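Local coordinates for protein uracil-DNA glycosylase (Epstein-Barr virus, PDB 6LYJ) that belongs to the uracil-DNA glycosylase superfamily and has an alpha/beta fold built around a four-stranded parallel sheet flanked by helices, at residues 81-86 and 180-185; 75-80 and 139-144; 36-41 and 172-177. All coordinates share one frame; numbering follows the deposited sequence.

Contact 1. Residues 81-86 and 180-185; sequences SDIKVV and ERLKAC
Ser81 meets Leu182 through its backbone, the carbonyl O lying 3.8 Å from Leu182 CD2. This is the entrance to the parallel sheet of the alpha/beta fold, where the lead-in to strand 85-89 runs beside the link that carries helix 167-181 into the neighbouring strand 186-190. A water adds a looser tie here: it is hydrogen-bonded to Ser81 OG at 3.2 Å and donates a weak bond to Arg181 O, at the last residue of the helix. Ile83 comes next and crosses the Leu182 side chain at about a right angle, its CB 4.0 Å from Leu182 CD1. The Leu182 fork thus serves two residues, since CD2 goes to Ser81 while CD1 also rests against Ile83 O at 3.6 Å. Ile83 CG2 also meets Cys185 SG, 4.1 Å away, and Trp34 and Leu178 close in on the same isoleucine. At Lys84 the backbone does the work. Its carbonyl O takes a CA-H...O contact from Cys185 CA at 3.6 Å, with 132° at the hydrogen, whereas its CB points away and NZ hydrogen-bonds to Gly249 O. The backbones of Lys84 and Val86 both hydrogen-bond to Val186, and from here the two segments run on as neighbouring parallel strands. Val86 turns its CG2 to the cysteine, whose sulfur is anti to its own backbone N (chi1 -170°): Cys185 SG ends up 3.6 Å from Lys84 O and 3.9 Å from Val86 CG2.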
ATOM      1  N   SER A  81       2.280  14.250 -19.371  1.00 23.41           N
ATOM      2  CA  SER A  81       2.857  13.710 -20.597  1.00 22.50           C
ATOM      3  C   SER A  81       4.240  13.112 -20.374  1.00 22.19           C
ATOM      4  O   SER A  81       4.703  12.330 -21.210  1.00 25.74           O
ATOM      5  CB  SER A  81       2.940  14.799 -21.671  1.00 26.68           C
ATOM      6  OG  SER A  81       1.650  15.145 -22.140  1.00 31.73           O
ATOM      7  N   ASP A  82       4.911  13.473 -19.280  1.00 20.47           N
ATOM      8  CA  ASP A  82       6.250  12.987 -18.972  1.00 20.34           C
ATOM      9  C   ASP A  82       6.255  11.778 -18.040  1.00 22.61           C
ATOM     10  O   ASP A  82       7.330  11.341 -17.619  1.00 24.86           O
ATOM     11  CB  ASP A  82       7.086  14.116 -18.365  1.00 19.94           C
ATOM     12  CG  ASP A  82       7.303  15.261 -19.332  1.00 27.30           C
ATOM     13  OD1 ASP A  82       7.328  15.014 -20.555  1.00 29.26           O
ATOM     14  OD2 ASP A  82       7.445  16.412 -18.868  1.00 32.57           O
ATOM     15  N   ILE A  83       5.085  11.239 -17.696  1.00 22.05           N
ATOM     16  CA  ILE A  83       5.025  10.079 -16.813  1.00 21.23           C
ATOM     17  C   ILE A  83       5.625   8.869 -17.515  1.00 22.25           C
ATOM     18  O   ILE A  83       5.315   8.587 -18.679  1.00 21.13           O
ATOM     19  CB  ILE A  83       3.581   9.819 -16.361  1.00 18.72           C
ATOM     20  CG1 ILE A  83       3.124  10.945 -15.427  1.00 16.69           C
ATOM     21  CG2 ILE A  83       3.459   8.447 -15.702  1.00 13.46           C
ATOM     22  CD1 ILE A  83       1.646  10.953 -15.147  1.00 15.91           C
ATOM     23  N   LYS A  84       6.520   8.167 -16.814  1.00 16.95           N
ATOM     24  CA  LYS A  84       7.212   6.995 -17.333  1.00 16.82           C
ATOM     25  C   LYS A  84       6.941   5.725 -16.546  1.00 18.98           C
ATOM     26  O   LYS A  84       7.084   4.632 -17.098  1.00 18.06           O
ATOM     27  CB  LYS A  84       8.734   7.224 -17.358  1.00 20.36           C
ATOM     28  CG  LYS A  84       9.197   8.349 -18.259  1.00 22.56           C
ATOM     29  CD  LYS A  84      10.648   8.712 -17.967  1.00 28.97           C
ATOM     30  CE  LYS A  84      11.123   9.853 -18.849  1.00 31.54           C
ATOM     31  NZ  LYS A  84      12.538  10.232 -18.566  1.00 27.94           N
ATOM     32  N   VAL A  85       6.608   5.835 -15.262  1.00 20.78           N
ATOM     33  CA  VAL A  85       6.342   4.688 -14.406  1.00 17.54           C
ATOM     34  C   VAL A  85       5.136   5.021 -13.540  1.00 19.48           C
ATOM     35  O   VAL A  85       5.055   6.115 -12.972  1.00 15.93           O
ATOM     36  CB  VAL A  85       7.557   4.319 -13.526  1.00 13.43           C
ATOM     37  CG1 VAL A  85       7.241   3.101 -12.665  1.00 13.03           C
ATOM     38  CG2 VAL A  85       8.780   4.049 -14.380  1.00 14.22           C
ATOM     39  N   VAL A  86       4.198   4.083 -13.448  1.00 20.80           N
ATOM     40  CA  VAL A  86       3.033   4.198 -12.577  1.00 15.28           C
ATOM     41  C   VAL A  86       3.122   3.091 -11.537  1.00 14.47           C
ATOM     42  O   VAL A  86       3.249   1.912 -11.887  1.00 14.29           O
ATOM     43  CB  VAL A  86       1.712   4.112 -13.358  1.00 14.09           C
ATOM     44  CG1 VAL A  86       0.532   4.191 -12.398  1.00 11.27           C
ATOM     45  CG2 VAL A  86       1.626   5.237 -14.379  1.00 13.13           C
ATOM     46  N   GLU A 180      -3.885   5.035 -22.492  1.00 22.92           N
ATOM     47  CA  GLU A 180      -4.297   5.462 -23.826  1.00 23.65           C
ATOM     48  C   GLU A 180      -3.407   6.575 -24.375  1.00 26.73           C
ATOM     49  O   GLU A 180      -3.017   6.545 -25.549  1.00 23.19           O
ATOM     50  CB  GLU A 180      -5.758   5.910 -23.783  1.00 27.30           C
ATOM     51  CG  GLU A 180      -6.256   6.599 -25.036  1.00 37.29           C
ATOM     52  CD  GLU A 180      -7.614   7.248 -24.832  1.00 49.26           C
ATOM     53  OE1 GLU A 180      -8.411   6.717 -24.029  1.00 53.38           O
ATOM     54  OE2 GLU A 180      -7.886   8.284 -25.474  1.00 52.63           O
ATOM     55  N   ARG A 181      -3.080   7.565 -23.545  1.00 23.49           N
ATOM     56  CA  ARG A 181      -2.455   8.802 -23.997  1.00 24.90           C
ATOM     57  C   ARG A 181      -0.934   8.747 -24.007  1.00 24.67           C
ATOM     58  O   ARG A 181      -0.306   9.462 -24.796  1.00 26.60           O
ATOM     59  CB  ARG A 181      -2.899   9.967 -23.107  1.00 31.53           C
ATOM     60  CG  ARG A 181      -4.403  10.188 -23.056  1.00 37.61           C
ATOM     61  CD  ARG A 181      -4.883  11.228 -24.046  1.00 46.03           C
ATOM     62  NE  ARG A 181      -6.343  11.232 -24.129  1.00 55.65           N
ATOM     63  CZ  ARG A 181      -7.121  12.147 -23.558  1.00 60.73           C
ATOM     64  NH1 ARG A 181      -6.581  13.141 -22.870  1.00 65.46           N
ATOM     65  NH2 ARG A 181      -8.440  12.071 -23.680  1.00 58.46           N
ATOM     66  N   LEU A 182      -0.324   7.936 -23.145  1.00 18.74           N
ATOM     67  CA  LEU A 182       1.128   7.825 -23.129  1.00 23.82           C
ATOM     68  C   LEU A 182       1.596   6.834 -24.187  1.00 23.73           C
ATOM     69  O   LEU A 182       0.985   5.782 -24.389  1.00 24.36           O
ATOM     70  CB  LEU A 182       1.617   7.389 -21.747  1.00 21.79           C
ATOM     71  CG  LEU A 182       1.335   8.363 -20.598  1.00 25.03           C
ATOM     72  CD1 LEU A 182       1.814   7.783 -19.274  1.00 24.64           C
ATOM     73  CD2 LEU A 182       1.979   9.721 -20.864  1.00 25.37           C
ATOM     74  N   LYS A 183       2.690   7.186 -24.866  1.00 20.46           N
ATOM     75  CA  LYS A 183       3.238   6.310 -25.897  1.00 20.53           C
ATOM     76  C   LYS A 183       3.880   5.066 -25.293  1.00 22.36           C
ATOM     77  O   LYS A 183       3.733   3.961 -25.831  1.00 22.86           O
ATOM     78  CB  LYS A 183       4.248   7.080 -26.748  1.00 20.64           C
ATOM     79  CG  LYS A 183       4.840   6.288 -27.902  1.00 23.84           C
ATOM     80  CD  LYS A 183       5.857   7.122 -28.675  1.00 22.92           C
ATOM     81  CE  LYS A 183       6.370   6.371 -29.893  1.00 24.16           C
ATOM     82  NZ  LYS A 183       7.217   7.234 -30.764  1.00 25.50           N
ATOM     83  N   ALA A 184       4.592   5.224 -24.180  1.00 18.48           N
ATOM     84  CA  ALA A 184       5.313   4.117 -23.561  1.00 22.27           C
ATOM     85  C   ALA A 184       5.444   4.395 -22.074  1.00 22.99           C
ATOM     86  O   ALA A 184       5.986   5.434 -21.682  1.00 25.18           O
ATOM     87  CB  ALA A 184       6.694   3.937 -24.197  1.00 23.03           C
ATOM     88  N   CYS A 185       4.983   3.453 -21.253  1.00 21.34           N
ATOM     89  CA  CYS A 185       4.940   3.648 -19.812  1.00 19.06           C
ATOM     90  C   CYS A 185       5.076   2.295 -19.128  1.00 17.72           C
ATOM     91  O   CYS A 185       4.697   1.265 -19.688  1.00 17.39           O
ATOM     92  CB  CYS A 185       3.641   4.345 -19.398  1.00 17.10           C
ATOM     93  SG  CYS A 185       3.585   4.885 -17.683  1.00 20.00           S
TER
HETATM   94  O   HOH W   1       0.627  12.596 -23.798  1.00 35.41           O

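Contact 2. Residues 75-80 and 139-144; sequences ARFCDP and AWASQG
Phe77 lays the root of its side chain against the methyl of Ala141, with CG 3.5 Å from Ala141 CB and its own CB equally near. The ring meets the methyl obliquely, and CD1 and CD2 are about equally far from it, so the methyl lies at the ring's point of attachment and not at its far end. Ser142 OG comes to the edge instead, near the ring plane, 3.6 Å from Phe77 CD2. Its chi1 of -64° sets OG beside the serine's own backbone N, and there it also hydrogen-bonds to Asp138 O, one turn back. The carbonyl of Phe77 is gripped from several quarters. Ser142 CA directs its hydrogen at Phe77 O over 3.5 Å in an almost straight line, 173° at the hydrogen. Two waters also donate to this oxygen: one, 3.0 Å from Phe77 O, is hydrogen-bonded to Ser142 OG at 2.6 Å, and the other goes on to give a 2.9 Å bond to Ser142 O. The loop before strand 85-89 here lies against the C-terminal end of helix 138-142, finished by a Schellman motif in which Gly144 is the C-prime residue, Gly144 N returning to Ala141 O and Val145 N to Trp140 O. The positive phi of Gly144 (94°) turns the chain out of the helix toward strand 145-149. Cys78 packs against this turn. Its CB is 3.8 Å from Ala141 O, the carbonyl already engaged by Gly144 N, while the sulfur, held between its backbone N and carbonyl carbon, meets the glycine, with Cys78 SG 3.8 Å from Gly144 CA.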
ATOM      1  N   ALA A  75      -0.198  14.451  -8.307  1.00 17.55           N
ATOM      2  CA  ALA A  75      -0.326  14.976  -9.656  1.00 17.39           C
ATOM      3  C   ALA A  75       0.518  16.219  -9.908  1.00 15.10           C
ATOM      4  O   ALA A  75       0.516  16.724 -11.033  1.00 19.70           O
ATOM      5  CB  ALA A  75      -1.797  15.285  -9.954  1.00 16.48           C
ATOM      6  N   ARG A  76       1.230  16.727  -8.903  1.00 16.42           N
ATOM      7  CA  ARG A  76       1.875  18.032  -9.001  1.00 16.62           C
ATOM      8  C   ARG A  76       3.389  17.975  -9.196  1.00 21.02           C
ATOM      9  O   ARG A  76       4.030  19.028  -9.193  1.00 23.40           O
ATOM     10  CB  ARG A  76       1.555  18.876  -7.765  1.00 21.02           C
ATOM     11  CG  ARG A  76       0.071  19.175  -7.576  1.00 23.79           C
ATOM     12  CD  ARG A  76      -0.149  20.319  -6.586  1.00 26.82           C
ATOM     13  NE  ARG A  76       0.153  19.951  -5.204  1.00 23.66           N
ATOM     14  CZ  ARG A  76      -0.765  19.618  -4.304  1.00 20.78           C
ATOM     15  NH1 ARG A  76      -2.048  19.605  -4.639  1.00 19.18           N
ATOM     16  NH2 ARG A  76      -0.402  19.304  -3.065  1.00 18.20           N
ATOM     17  N   PHE A  77       3.983  16.795  -9.391  1.00 21.83           N
ATOM     18  CA  PHE A  77       5.440  16.720  -9.435  1.00 22.85           C
ATOM     19  C   PHE A  77       6.015  16.657 -10.843  1.00 25.05           C
ATOM     20  O   PHE A  77       7.227  16.832 -11.005  1.00 21.11           O
ATOM     21  CB  PHE A  77       5.946  15.495  -8.657  1.00 18.04           C
ATOM     22  CG  PHE A  77       5.859  15.631  -7.164  1.00 17.80           C
ATOM     23  CD1 PHE A  77       4.676  15.375  -6.493  1.00 16.02           C
ATOM     24  CD2 PHE A  77       6.977  16.003  -6.426  1.00 18.77           C
ATOM     25  CE1 PHE A  77       4.604  15.493  -5.116  1.00 21.56           C
ATOM     26  CE2 PHE A  77       6.911  16.127  -5.050  1.00 21.12           C
ATOM     27  CZ  PHE A  77       5.724  15.873  -4.393  1.00 24.28           C
ATOM     28  N   CYS A  78       5.189  16.444 -11.862  1.00 26.17           N
ATOM     29  CA  CYS A  78       5.683  16.432 -13.230  1.00 28.61           C
ATOM     30  C   CYS A  78       4.503  16.619 -14.165  1.00 28.16           C
ATOM     31  O   CYS A  78       3.345  16.439 -13.775  1.00 27.13           O
ATOM     32  CB  CYS A  78       6.430  15.134 -13.563  1.00 29.16           C
ATOM     33  SG  CYS A  78       5.373  13.680 -13.723  1.00 27.86           S
ATOM     34  N   ASP A  79       4.811  16.954 -15.412  1.00 28.91           N
ATOM     35  CA  ASP A  79       3.762  17.026 -16.408  1.00 30.24           C
ATOM     36  C   ASP A  79       3.253  15.614 -16.679  1.00 25.00           C
ATOM     37  O   ASP A  79       4.051  14.674 -16.742  1.00 21.12           O
ATOM     38  CB  ASP A  79       4.288  17.637 -17.706  1.00 42.15           C
ATOM     39  CG  ASP A  79       4.818  19.044 -17.517  1.00 52.89           C
ATOM     40  OD1 ASP A  79       4.662  19.601 -16.411  1.00 56.93           O
ATOM     41  OD2 ASP A  79       5.393  19.594 -18.480  1.00 58.48           O
ATOM     42  N   PRO A  80       1.943  15.431 -16.838  1.00 25.64           N
ATOM     43  CA  PRO A  80       1.433  14.073 -17.079  1.00 23.82           C
ATOM     44  C   PRO A  80       1.987  13.446 -18.346  1.00 23.35           C
ATOM     45  O   PRO A  80       2.168  12.223 -18.393  1.00 21.14           O
ATOM     46  CB  PRO A  80      -0.090  14.270 -17.149  1.00 27.01           C
ATOM     47  CG  PRO A  80      -0.303  15.750 -17.292  1.00 28.58           C
ATOM     48  CD  PRO A  80       0.859  16.403 -16.621  1.00 26.42           C
ATOM     49  N   ALA A 139      11.606  12.690  -5.206  1.00 18.99           N
ATOM     50  CA  ALA A 139      12.518  12.688  -6.352  1.00 20.03           C
ATOM     51  C   ALA A 139      12.060  11.716  -7.440  1.00 18.89           C
ATOM     52  O   ALA A 139      12.170  12.012  -8.643  1.00 23.04           O
ATOM     53  CB  ALA A 139      13.937  12.359  -5.890  1.00 20.16           C
ATOM     54  N   TRP A 140      11.499  10.570  -7.037  1.00 17.50           N
ATOM     55  CA  TRP A 140      10.874   9.682  -8.013  1.00 15.51           C
ATOM     56  C   TRP A 140       9.742  10.390  -8.737  1.00 16.32           C
ATOM     57  O   TRP A 140       9.663  10.355  -9.972  1.00 17.74           O
ATOM     58  CB  TRP A 140      10.311   8.434  -7.335  1.00 16.65           C
ATOM     59  CG  TRP A 140      11.282   7.520  -6.691  1.00 18.13           C
ATOM     60  CD1 TRP A 140      12.626   7.700  -6.556  1.00 18.76           C
ATOM     61  CD2 TRP A 140      10.981   6.251  -6.095  1.00 18.05           C
ATOM     62  NE1 TRP A 140      13.181   6.624  -5.901  1.00 18.98           N
ATOM     63  CE2 TRP A 140      12.188   5.722  -5.610  1.00 17.93           C
ATOM     64  CE3 TRP A 140       9.800   5.513  -5.927  1.00 18.63           C
ATOM     65  CZ2 TRP A 140      12.257   4.488  -4.962  1.00 17.41           C
ATOM     66  CZ3 TRP A 140       9.868   4.284  -5.281  1.00 18.29           C
ATOM     67  CH2 TRP A 140      11.092   3.786  -4.808  1.00 16.83           C
ATOM     68  N   ALA A 141       8.847  11.035  -7.980  1.00 13.41           N
ATOM     69  CA  ALA A 141       7.708  11.697  -8.603  1.00 16.69           C
ATOM     70  C   ALA A 141       8.167  12.784  -9.563  1.00 16.17           C
ATOM     71  O   ALA A 141       7.619  12.925 -10.664  1.00 17.63           O
ATOM     72  CB  ALA A 141       6.789  12.277  -7.528  1.00 15.07           C
ATOM     73  N   SER A 142       9.192  13.546  -9.175  1.00 15.40           N
ATOM     74  CA  SER A 142       9.707  14.597 -10.039  1.00 17.79           C
ATOM     75  C   SER A 142      10.323  14.030 -11.307  1.00 18.57           C
ATOM     76  O   SER A 142      10.359  14.728 -12.323  1.00 20.03           O
ATOM     77  CB  SER A 142      10.729  15.465  -9.296  1.00 21.40           C
ATOM     78  OG  SER A 142      10.130  16.150  -8.208  1.00 22.04           O
ATOM     79  N   GLN A 143      10.780  12.774 -11.283  1.00 21.04           N
ATOM     80  CA  GLN A 143      11.340  12.171 -12.489  1.00 22.45           C
ATOM     81  C   GLN A 143      10.295  11.461 -13.346  1.00 22.87           C
ATOM     82  O   GLN A 143      10.665  10.756 -14.293  1.00 22.66           O
ATOM     83  CB  GLN A 143      12.458  11.189 -12.133  1.00 22.02           C
ATOM     84  CG  GLN A 143      13.674  11.824 -11.496  1.00 23.26           C
ATOM     85  CD  GLN A 143      14.724  10.792 -11.147  1.00 22.40           C
ATOM     86  OE1 GLN A 143      15.355  10.213 -12.034  1.00 22.06           O
ATOM     87  NE2 GLN A 143      14.913  10.547  -9.856  1.00 18.58           N
ATOM     88  N   GLY A 144       9.010  11.620 -13.041  1.00 18.90           N
ATOM     89  CA  GLY A 144       7.967  10.969 -13.808  1.00 20.00           C
ATOM     90  C   GLY A 144       7.474   9.641 -13.279  1.00 18.47           C
ATOM     91  O   GLY A 144       6.861   8.881 -14.037  1.00 18.88           O
TER
HETATM   92  O   HOH W   2       8.952  18.299  -9.040  1.00 32.07           O
HETATM   93  O   HOH W   3       9.420  17.397 -13.084  1.00 38.31           O

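Contact 3. Residues 36-41 and 172-177; sequences DFLQLS and DHVISL
Leu38 can be followed outward from its backbone to Leu177, the two side chains crossing at about a right angle. Its CB is 4.0 Å from Leu177 CD2. CG then lies anti to the carbonyl carbon (chi1 -64°), and of the two methyls beyond it CD2 makes the contact: Leu38 CD2 is 3.7 Å from Leu177 CD2, and more loosely 4.3 Å from Val174 CG2. On the backbone side Leu177 CD2 comes close, 3.2 Å from Leu38 O, but the chi1 of Leu177, -100°, is away from the staggered positions, and the tightness is best taken with reserve. Its other methyl, CD1, stands over one face of the His173 ring, offset toward the rim. A water at the edge of that ring, in its plane, is hydrogen-bonded to His173 NE2 at 2.8 Å and donates to Leu38 O at 2.6 Å, so this carbonyl at the end of its helix is satisfied as well as packed. Leu40 and His173 slide past each other in opposite directions, Leu40 CD2 coming 3.8 Å from His173 CD2, while Phe44 meets the imidazole edge-to-face. Val174 and Ile175 also touch Leu148 of strand 145-149, which makes this the layering of an alpha/beta fold: helix 167-181 packs on the parallel sheet, and the C-terminal end of helix 32-38 docks onto that helix.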
ATOM      1  N   ASP A  36      -6.043  19.420 -18.647  1.00 28.82           N
ATOM      2  CA  ASP A  36      -5.792  19.318 -20.083  1.00 31.66           C
ATOM      3  C   ASP A  36      -5.565  17.870 -20.508  1.00 32.28           C
ATOM      4  O   ASP A  36      -6.043  17.442 -21.565  1.00 33.81           O
ATOM      5  CB  ASP A  36      -4.589  20.181 -20.473  1.00 36.07           C
ATOM      6  CG  ASP A  36      -4.819  21.659 -20.216  1.00 43.90           C
ATOM      7  OD1 ASP A  36      -5.995  22.073 -20.129  1.00 46.40           O
ATOM      8  OD2 ASP A  36      -3.824  22.409 -20.109  1.00 46.43           O
ATOM      9  N   PHE A  37      -4.818  17.108 -19.703  1.00 29.47           N
ATOM     10  CA  PHE A  37      -4.486  15.731 -20.053  1.00 26.11           C
ATOM     11  C   PHE A  37      -5.712  14.826 -20.042  1.00 27.49           C
ATOM     12  O   PHE A  37      -5.878  13.986 -20.933  1.00 25.55           O
ATOM     13  CB  PHE A  37      -3.427  15.207 -19.083  1.00 23.63           C
ATOM     14  CG  PHE A  37      -2.934  13.825 -19.398  1.00 27.08           C
ATOM     15  CD1 PHE A  37      -1.981  13.620 -20.382  1.00 29.13           C
ATOM     16  CD2 PHE A  37      -3.404  12.732 -18.686  1.00 26.27           C
ATOM     17  CE1 PHE A  37      -1.518  12.349 -20.663  1.00 27.75           C
ATOM     18  CE2 PHE A  37      -2.943  11.457 -18.963  1.00 27.52           C
ATOM     19  CZ  PHE A  37      -1.998  11.267 -19.951  1.00 28.50           C
ATOM     20  N   LEU A  38      -6.579  14.971 -19.039  1.00 27.74           N
ATOM     21  CA  LEU A  38      -7.700  14.053 -18.904  1.00 26.30           C
ATOM     22  C   LEU A  38      -8.838  14.380 -19.862  1.00 27.24           C
ATOM     23  O   LEU A  38      -9.537  13.466 -20.310  1.00 28.20           O
ATOM     24  CB  LEU A  38      -8.218  14.072 -17.464  1.00 24.71           C
ATOM     25  CG  LEU A  38      -7.262  13.589 -16.370  1.00 23.84           C
ATOM     26  CD1 LEU A  38      -7.879  13.791 -14.989  1.00 19.07           C
ATOM     27  CD2 LEU A  38      -6.873  12.131 -16.588  1.00 21.52           C
ATOM     28  N   GLN A  39      -9.010  15.656 -20.212  1.00 25.79           N
ATOM     29  CA  GLN A  39     -10.095  16.092 -21.092  1.00 30.00           C
ATOM     30  C   GLN A  39     -11.438  15.559 -20.597  1.00 25.79           C
ATOM     31  O   GLN A  39     -12.204  14.944 -21.341  1.00 26.20           O
ATOM     32  CB  GLN A  39      -9.837  15.671 -22.540  1.00 37.85           C
ATOM     33  CG  GLN A  39      -8.559  16.229 -23.142  1.00 43.61           C
ATOM     34  CD  GLN A  39      -8.626  17.727 -23.357  1.00 51.76           C
ATOM     35  OE1 GLN A  39      -9.677  18.273 -23.693  1.00 56.75           O
ATOM     36  NE2 GLN A  39      -7.500  18.405 -23.162  1.00 53.48           N
ATOM     37  N   LEU A  40     -11.715  15.791 -19.316  1.00 26.35           N
ATOM     38  CA  LEU A  40     -12.904  15.221 -18.693  1.00 24.27           C
ATOM     39  C   LEU A  40     -14.162  15.807 -19.314  1.00 21.46           C
ATOM     40  O   LEU A  40     -14.287  17.027 -19.452  1.00 21.43           O
ATOM     41  CB  LEU A  40     -12.895  15.474 -17.187  1.00 21.15           C
ATOM     42  CG  LEU A  40     -11.776  14.846 -16.356  1.00 21.32           C
ATOM     43  CD1 LEU A  40     -11.914  15.264 -14.906  1.00 22.06           C
ATOM     44  CD2 LEU A  40     -11.814  13.327 -16.474  1.00 20.79           C
ATOM     45  N   SER A  41     -15.091  14.933 -19.707  1.00 25.00           N
ATOM     46  CA  SER A  41     -16.383  15.395 -20.185  1.00 24.25           C
ATOM     47  C   SER A  41     -17.089  16.176 -19.078  1.00 23.91           C
ATOM     48  O   SER A  41     -16.739  16.055 -17.900  1.00 20.12           O
ATOM     49  CB  SER A  41     -17.232  14.209 -20.637  1.00 20.93           C
ATOM     50  OG  SER A  41     -17.561  13.374 -19.544  1.00 21.93           O
ATOM     51  N   ASP A 172      -9.450   4.625 -11.645  1.00 18.81           N
ATOM     52  CA  ASP A 172      -9.573   3.737 -12.797  1.00 17.96           C
ATOM     53  C   ASP A 172      -9.503   4.526 -14.098  1.00 16.27           C
ATOM     54  O   ASP A 172      -8.796   4.142 -15.040  1.00 14.72           O
ATOM     55  CB  ASP A 172     -10.891   2.959 -12.733  1.00 14.94           C
ATOM     56  CG  ASP A 172     -10.820   1.733 -11.835  1.00 16.73           C
ATOM     57  OD1 ASP A 172      -9.747   1.451 -11.261  1.00 16.52           O
ATOM     58  OD2 ASP A 172     -11.857   1.052 -11.710  1.00 19.90           O
ATOM     59  N   HIS A 173     -10.264   5.622 -14.177  1.00 13.36           N
ATOM     60  CA  HIS A 173     -10.264   6.415 -15.401  1.00 13.11           C
ATOM     61  C   HIS A 173      -8.883   7.010 -15.657  1.00 13.51           C
ATOM     62  O   HIS A 173      -8.415   7.042 -16.803  1.00 14.17           O
ATOM     63  CB  HIS A 173     -11.333   7.505 -15.312  1.00 15.77           C
ATOM     64  CG  HIS A 173     -11.472   8.330 -16.557  1.00 19.23           C
ATOM     65  ND1 HIS A 173     -12.037   7.841 -17.715  1.00 19.94           N
ATOM     66  CD2 HIS A 173     -11.147   9.618 -16.813  1.00 19.49           C
ATOM     67  CE1 HIS A 173     -12.038   8.788 -18.636  1.00 20.63           C
ATOM     68  NE2 HIS A 173     -11.505   9.877 -18.112  1.00 20.45           N
ATOM     69  N   VAL A 174      -8.218   7.484 -14.598  1.00 11.85           N
ATOM     70  CA  VAL A 174      -6.858   8.009 -14.725  1.00 15.92           C
ATOM     71  C   VAL A 174      -5.920   6.948 -15.294  1.00 16.82           C
ATOM     72  O   VAL A 174      -5.108   7.227 -16.184  1.00 14.09           O
ATOM     73  CB  VAL A 174      -6.352   8.532 -13.370  1.00 18.56           C
ATOM     74  CG1 VAL A 174      -4.850   8.784 -13.430  1.00 12.84           C
ATOM     75  CG2 VAL A 174      -7.087   9.807 -12.984  1.00 17.09           C
ATOM     76  N   ILE A 175      -6.001   5.721 -14.773  1.00 17.92           N
ATOM     77  CA  ILE A 175      -5.148   4.640 -15.274  1.00 17.78           C
ATOM     78  C   ILE A 175      -5.426   4.390 -16.752  1.00 17.34           C
ATOM     79  O   ILE A 175      -4.501   4.251 -17.569  1.00 15.36           O
ATOM     80  CB  ILE A 175      -5.348   3.366 -14.431  1.00 15.33           C
ATOM     81  CG1 ILE A 175      -4.849   3.594 -12.999  1.00 16.29           C
ATOM     82  CG2 ILE A 175      -4.644   2.169 -15.075  1.00 13.30           C
ATOM     83  CD1 ILE A 175      -5.294   2.519 -12.005  1.00 15.70           C
ATOM     84  N   SER A 176      -6.712   4.310 -17.108  1.00 15.64           N
ATOM     85  CA  SER A 176      -7.095   4.073 -18.497  1.00 16.56           C
ATOM     86  C   SER A 176      -6.537   5.158 -19.406  1.00 17.52           C
ATOM     87  O   SER A 176      -6.004   4.872 -20.486  1.00 19.73           O
ATOM     88  CB  SER A 176      -8.618   4.008 -18.616  1.00 20.79           C
ATOM     89  OG  SER A 176      -9.138   2.875 -17.940  1.00 25.85           O
ATOM     90  N   LEU A 177      -6.634   6.412 -18.973  1.00 15.92           N
ATOM     91  CA  LEU A 177      -6.179   7.518 -19.803  1.00 18.42           C
ATOM     92  C   LEU A 177      -4.660   7.553 -19.891  1.00 17.94           C
ATOM     93  O   LEU A 177      -4.109   7.915 -20.930  1.00 20.10           O
ATOM     94  CB  LEU A 177      -6.738   8.840 -19.278  1.00 20.17           C
ATOM     95  CG  LEU A 177      -7.954   9.324 -20.073  1.00 30.28           C
ATOM     96  CD1 LEU A 177      -9.006   8.229 -20.188  1.00 31.52           C
ATOM     97  CD2 LEU A 177      -8.550  10.558 -19.440  1.00 38.43           C
TER
HETATM   98  O   HOH W   4     -11.692  12.113 -19.857  1.00 29.39           O

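Overall arrangement
Starting from the N terminus, residues 36-41 wait until 172-177 before contact 3 closes its loop, the longest of the three. Inside it, 75-80 pairs with 139-144, so contact 2 is nested within contact 3. Residues 81-86 follow directly on 75-80 but find their partner only at 180-185; contact 1 therefore crosses both of the others. Contacts 1 and 3 share helix 167-181, one near its end and the other further back. Contacts 1 and 2 join where Lys84 N probably hydrogen-bonds to Gly144 O, at the start of neighbouring strands. Together they tie helices 32-38, 138-142 and 167-181 to the parallel sheet.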